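Local structure of PKS (Streptomyces albus, 4OQJ) at residues 205-209 against 210-214; 376-379 against 380-384. The protein is a ketosynthase-containing polyketide synthase of oxazolomycin biosynthesis, and probably extends carrier-bound acyl chains by decarboxylative condensation. All coordinates share one frame; numbering follows the deposited sequence.

Interaction 1 of 2, residues 205-209 against 210-214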
loop_
_atom_site.group_PDB
_atom_site.type_symbol
_atom_site.label_atom_id
_atom_site.label_comp_id
_atom_site.label_asym_id
_atom_site.label_seq_id
_atom_site.Cartn_x
_atom_site.Cartn_y
_atom_site.Cartn_z
ATOM N N LEU A 205 8.877 5.519 0.598
ATOM C CA LEU A 205 9.201 4.725 1.805
ATOM C C LEU A 205 9.944 3.438 1.427
ATOM O O LEU A 205 10.951 3.065 2.046
ATOM C CB LEU A 205 7.931 4.362 2.569
ATOM C CG LEU A 205 7.767 4.957 3.962
ATOM C CD1 LEU A 205 7.873 6.483 3.931
ATOM C CD2 LEU A 205 6.434 4.520 4.532
ATOM N N SER A 206 9.448 2.763 0.396
ATOM C CA SER A 206 10.107 1.553 -0.102
ATOM C C SER A 206 11.539 1.815 -0.526
ATOM O O SER A 206 12.445 1.057 -0.168
ATOM C CB SER A 206 9.348 0.972 -1.290
ATOM O OG SER A 206 8.584 -0.137 -0.900
ATOM N N LEU A 207 11.733 2.878 -1.306
ATOM C CA LEU A 207 13.054 3.263 -1.801
ATOM C C LEU A 207 14.005 3.564 -0.674
ATOM O O LEU A 207 15.165 3.169 -0.708
ATOM C CB LEU A 207 12.978 4.493 -2.705
ATOM C CG LEU A 207 12.537 4.264 -4.148
ATOM C CD1 LEU A 207 12.261 5.595 -4.820
ATOM C CD2 LEU A 207 13.604 3.521 -4.920
ATOM N N LEU A 208 13.519 4.279 0.326
ATOM C CA LEU A 208 14.390 4.694 1.403
ATOM C C LEU A 208 14.693 3.514 2.342
ATOM O O LEU A 208 15.737 3.489 2.983
ATOM C CB LEU A 208 13.764 5.870 2.145
ATOM C CG LEU A 208 13.657 7.157 1.305
ATOM C CD1 LEU A 208 12.994 8.267 2.091
ATOM C CD2 LEU A 208 15.022 7.616 0.782
ATOM N N SER A 209 13.797 2.531 2.394
ATOM C CA SER A 209 14.000 1.335 3.217
ATOM C C SER A 209 14.866 0.288 2.519
ATOM O O SER A 209 15.342 -0.643 3.161
ATOM C CB SER A 209 12.662 0.687 3.573
ATOM O OG SER A 209 11.812 1.590 4.268
ATOM N N GLY A 210 15.021 0.417 1.203
ATOM C CA GLY A 210 15.768 -0.546 0.409
ATOM C C GLY A 210 14.995 -1.740 -0.144
ATOM O O GLY A 210 15.606 -2.730 -0.527
ATOM N N ASP A 211 13.667 -1.675 -0.194
ATOM C CA ASP A 211 12.898 -2.696 -0.899
ATOM C C ASP A 211 13.327 -2.758 -2.374
ATOM O O ASP A 211 13.148 -3.784 -3.030
ATOM C CB ASP A 211 11.383 -2.420 -0.859
ATOM C CG ASP A 211 10.737 -2.692 0.497
ATOM O OD1 ASP A 211 11.377 -3.344 1.348
ATOM O OD2 ASP A 211 9.554 -2.254 0.689
ATOM N N CYS A 212 13.834 -1.640 -2.893
ATOM C CA CYS A 212 14.109 -1.493 -4.325
ATOM C C CYS A 212 15.030 -0.306 -4.611
ATOM O O CYS A 212 15.274 0.519 -3.739
ATOM C CB CYS A 212 12.801 -1.331 -5.113
ATOM S SG CYS A 212 11.716 -0.059 -4.506
ATOM N N THR A 213 15.532 -0.223 -5.841
ATOM C CA THR A 213 16.451 0.860 -6.225
ATOM C C THR A 213 15.749 1.883 -7.121
ATOM O O THR A 213 16.186 3.028 -7.224
ATOM C CB THR A 213 17.712 0.304 -6.920
ATOM O OG1 THR A 213 17.371 -0.307 -8.170
ATOM C CG2 THR A 213 18.391 -0.737 -6.023
HETATM N N MSE A 214 14.650 1.472 -7.742
HETATM C CA MSE A 214 13.765 2.378 -8.467
HETATM C C MSE A 214 12.338 1.975 -8.188
HETATM O O MSE A 214 12.083 0.835 -7.812
HETATM C CB MSE A 214 14.017 2.335 -9.979
HETATM C CG MSE A 214 15.266 3.030 -10.463
HETATM SE SE MSE A 214 15.690 2.500 -12.316
HETATM C CE MSE A 214 13.962 2.660 -13.110
HETATM O O HOH W 1 17.400 2.757 -2.864
HETATM O O HOH W 2 13.077 -3.206 3.672
#
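Ser-206 and Asp-211 meet through their side chains at the end of helix 195-209: Ser-206 OG lies 2.8 Å from Asp-211 OD2, and is also hydrogen-bonded to Tyr-135 OH. Beside this polar pair, Asp-211 N donates to Ser-206 O over 3.0 Å, tilted 27° from the carbonyl plane, so backbone and carboxylate of one residue both meet the same serine. The aspartate can do this because its CG stands beside the backbone N and anti to the carbonyl carbon (chi1 -74°), which swings OD2 back over the last turn. The other carboxylate oxygen, OD1, takes a water at 2.9 Å, while OD2 has a further partner in His-201 NE2 of the second subunit.

On another side of the turn the methyl CD2 of Leu-207 lies against the carbonyl group of Thr-213 in the departing chain, 3.5 Å from Thr-213 C, and makes an apolar contact with Cys-212 SG at 4.1 Å. Leu-265 and Ile-23, on strands of the central sheet, touch the same leucine. A water lies within hydrogen-bonding distance of Leu-207 O and Cys-212 O.

Ser-209 OG turns back along the helix to Leu-205 O, 2.8 Å away and above the carbonyl plane; Ser-209 N reaches that oxygen from the opposite face.

Gly-210, having no side chain, takes the positive phi (89°) with which the chain leaves helical geometry. Its N makes a weak bond to Leu-207 O at 3.4 Å. Together with the Asp-211 N to Ser-206 O bond, this forms a Schellman motif with Gly-210 as C-prime residue, which ends the helix and turns the chain into strand 214-221 of the thiolase-type ketosynthase fold.

Interaction 2 of 2, residues 376-379 against 380-384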
loop_
_atom_site.group_PDB
_atom_site.type_symbol
_atom_site.label_atom_id
_atom_site.label_comp_id
_atom_site.label_asym_id
_atom_site.label_seq_id
_atom_site.Cartn_x
_atom_site.Cartn_y
_atom_site.Cartn_z
ATOM N N ALA A 376 -6.117 11.864 -9.671
ATOM C CA ALA A 376 -6.110 13.323 -9.517
ATOM C C ALA A 376 -4.748 13.812 -9.058
ATOM O O ALA A 376 -4.255 14.827 -9.530
ATOM C CB ALA A 376 -7.185 13.766 -8.538
ATOM N N GLY A 377 -4.142 13.070 -8.135
ATOM C CA GLY A 377 -2.847 13.430 -7.610
ATOM C C GLY A 377 -1.745 13.352 -8.646
ATOM O O GLY A 377 -0.751 14.079 -8.539
HETATM N N MSE A 378 -1.889 12.470 -9.634
HETATM C CA MSE A 378 -0.901 12.406 -10.724
HETATM C C MSE A 378 -0.987 13.665 -11.579
HETATM O O MSE A 378 0.025 14.246 -11.952
HETATM C CB MSE A 378 -1.117 11.174 -11.624
HETATM C CG MSE A 378 -0.485 9.866 -11.137
HETATM SE SE MSE A 378 1.461 9.978 -10.944
HETATM C CE MSE A 378 1.275 9.935 -9.098
ATOM N N ALA A 379 -2.201 14.091 -11.893
ATOM C CA ALA A 379 -2.370 15.297 -12.684
ATOM C C ALA A 379 -1.775 16.497 -11.924
ATOM O O ALA A 379 -1.091 17.340 -12.508
ATOM C CB ALA A 379 -3.843 15.525 -13.009
ATOM N N GLY A 380 -1.978 16.536 -10.614
ATOM C CA GLY A 380 -1.455 17.627 -9.792
ATOM C C GLY A 380 0.072 17.602 -9.646
ATOM O O GLY A 380 0.731 18.632 -9.754
ATOM N N LEU A 381 0.632 16.421 -9.391
ATOM C CA LEU A 381 2.073 16.279 -9.199
ATOM C C LEU A 381 2.824 16.525 -10.505
ATOM O O LEU A 381 3.831 17.243 -10.527
ATOM C CB LEU A 381 2.405 14.891 -8.643
ATOM C CG LEU A 381 3.889 14.544 -8.434
ATOM C CD1 LEU A 381 4.597 15.575 -7.566
ATOM C CD2 LEU A 381 4.009 13.164 -7.817
ATOM N N ILE A 382 2.324 15.954 -11.599
ATOM C CA ILE A 382 3.001 16.097 -12.874
ATOM C C ILE A 382 2.925 17.542 -13.352
ATOM O O ILE A 382 3.897 18.028 -13.884
ATOM C CB ILE A 382 2.453 15.118 -13.933
ATOM C CG1 ILE A 382 2.902 13.700 -13.562
ATOM C CG2 ILE A 382 2.999 15.463 -15.329
ATOM C CD1 ILE A 382 2.291 12.587 -14.390
ATOM N N LYS A 383 1.817 18.250 -13.122
ATOM C CA LYS A 383 1.769 19.673 -13.465
ATOM C C LYS A 383 2.870 20.401 -12.725
ATOM O O LYS A 383 3.562 21.238 -13.293
ATOM C CB LYS A 383 0.406 20.307 -13.116
ATOM C CG LYS A 383 0.435 21.833 -12.888
ATOM C CD LYS A 383 -0.926 22.354 -12.406
ATOM C CE LYS A 383 -0.870 23.850 -12.081
ATOM N NZ LYS A 383 -2.173 24.285 -11.574
ATOM N N THR A 384 3.019 20.084 -11.444
ATOM C CA THR A 384 3.956 20.801 -10.586
ATOM C C THR A 384 5.390 20.475 -10.996
ATOM O O THR A 384 6.253 21.346 -11.006
ATOM C CB THR A 384 3.707 20.443 -9.086
ATOM O OG1 THR A 384 2.367 20.821 -8.730
ATOM C CG2 THR A 384 4.683 21.152 -8.175
#
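Four successive i to i+4 backbone hydrogen bonds join residues 376-379 to 380-384 in a regular first stretch of helix 376-390, running from Gly-380 N to Ala-376 O (3.0 Å) through to Lys-383 N to Ala-379 O (3.1 Å). The side chain of Met-378, a selenomethionine, projects outward, nearly at right angles to the local helix axis, and its end comes beside two side chains of the next turn: its CE is 4.4 Å from Leu-381 CD2, and its SE is 4.4 Å from Ile-382 CD1. Both approaches are loose. Ile-382 comes closer to the backbone, where its CB and CG1 both lie 3.3 Å from Met-378 O. The closeness of CB goes with the helical turn itself; the isoleucine torsion, with CG1 beside the backbone N (chi1 -71°), brings CG1 to the same side and runs the arm back toward Met-378.

Leu-381 takes the other course, CG anti to its backbone N (chi1 178°), and carries its branched end toward helix 195-209. There it packs on Leu-197 and Val-200, while Met-378 packs on Ser-196 and Val-200. Through these two side chains a helix of the C-terminal ketosynthase half faces one of the N-terminal half inside the thiolase-type fold.

Away from the apolar pairs, Lys-383 extends fully beyond CG, and its NZ forms a salt bridge with Glu-327 OE1 and a hydrogen bond with Tyr-325 OH, so the buried ammonium group is answered by strand 325-327. Thr-384 OG1 donates to Gly-380 O over 2.9 Å, approaching from the face of that carbonyl opposite to Thr-384 N, and two donors of one residue thereby share a single acceptor.

Overall arrangement
Interaction 1 closes helix 195-209 and interaction 2 opens helix 376-390; their centres are 22 Å apart and their nearest atoms about 12 Å, so they do not touch. The first helix still links them, for residues 376-384 pack on an earlier part of the helix whose end is interaction 1. Chemistry follows place: the partly buried end at 205-214 uses serine, carboxylate and water and meets the second subunit, whereas 376-384 is wholly buried, touched by no other chain, and relies on regular helical bonds and apolar contacts, with one lysine paired to a strand. Glycine ends a helix in interaction 1 but sits within one in interaction 2.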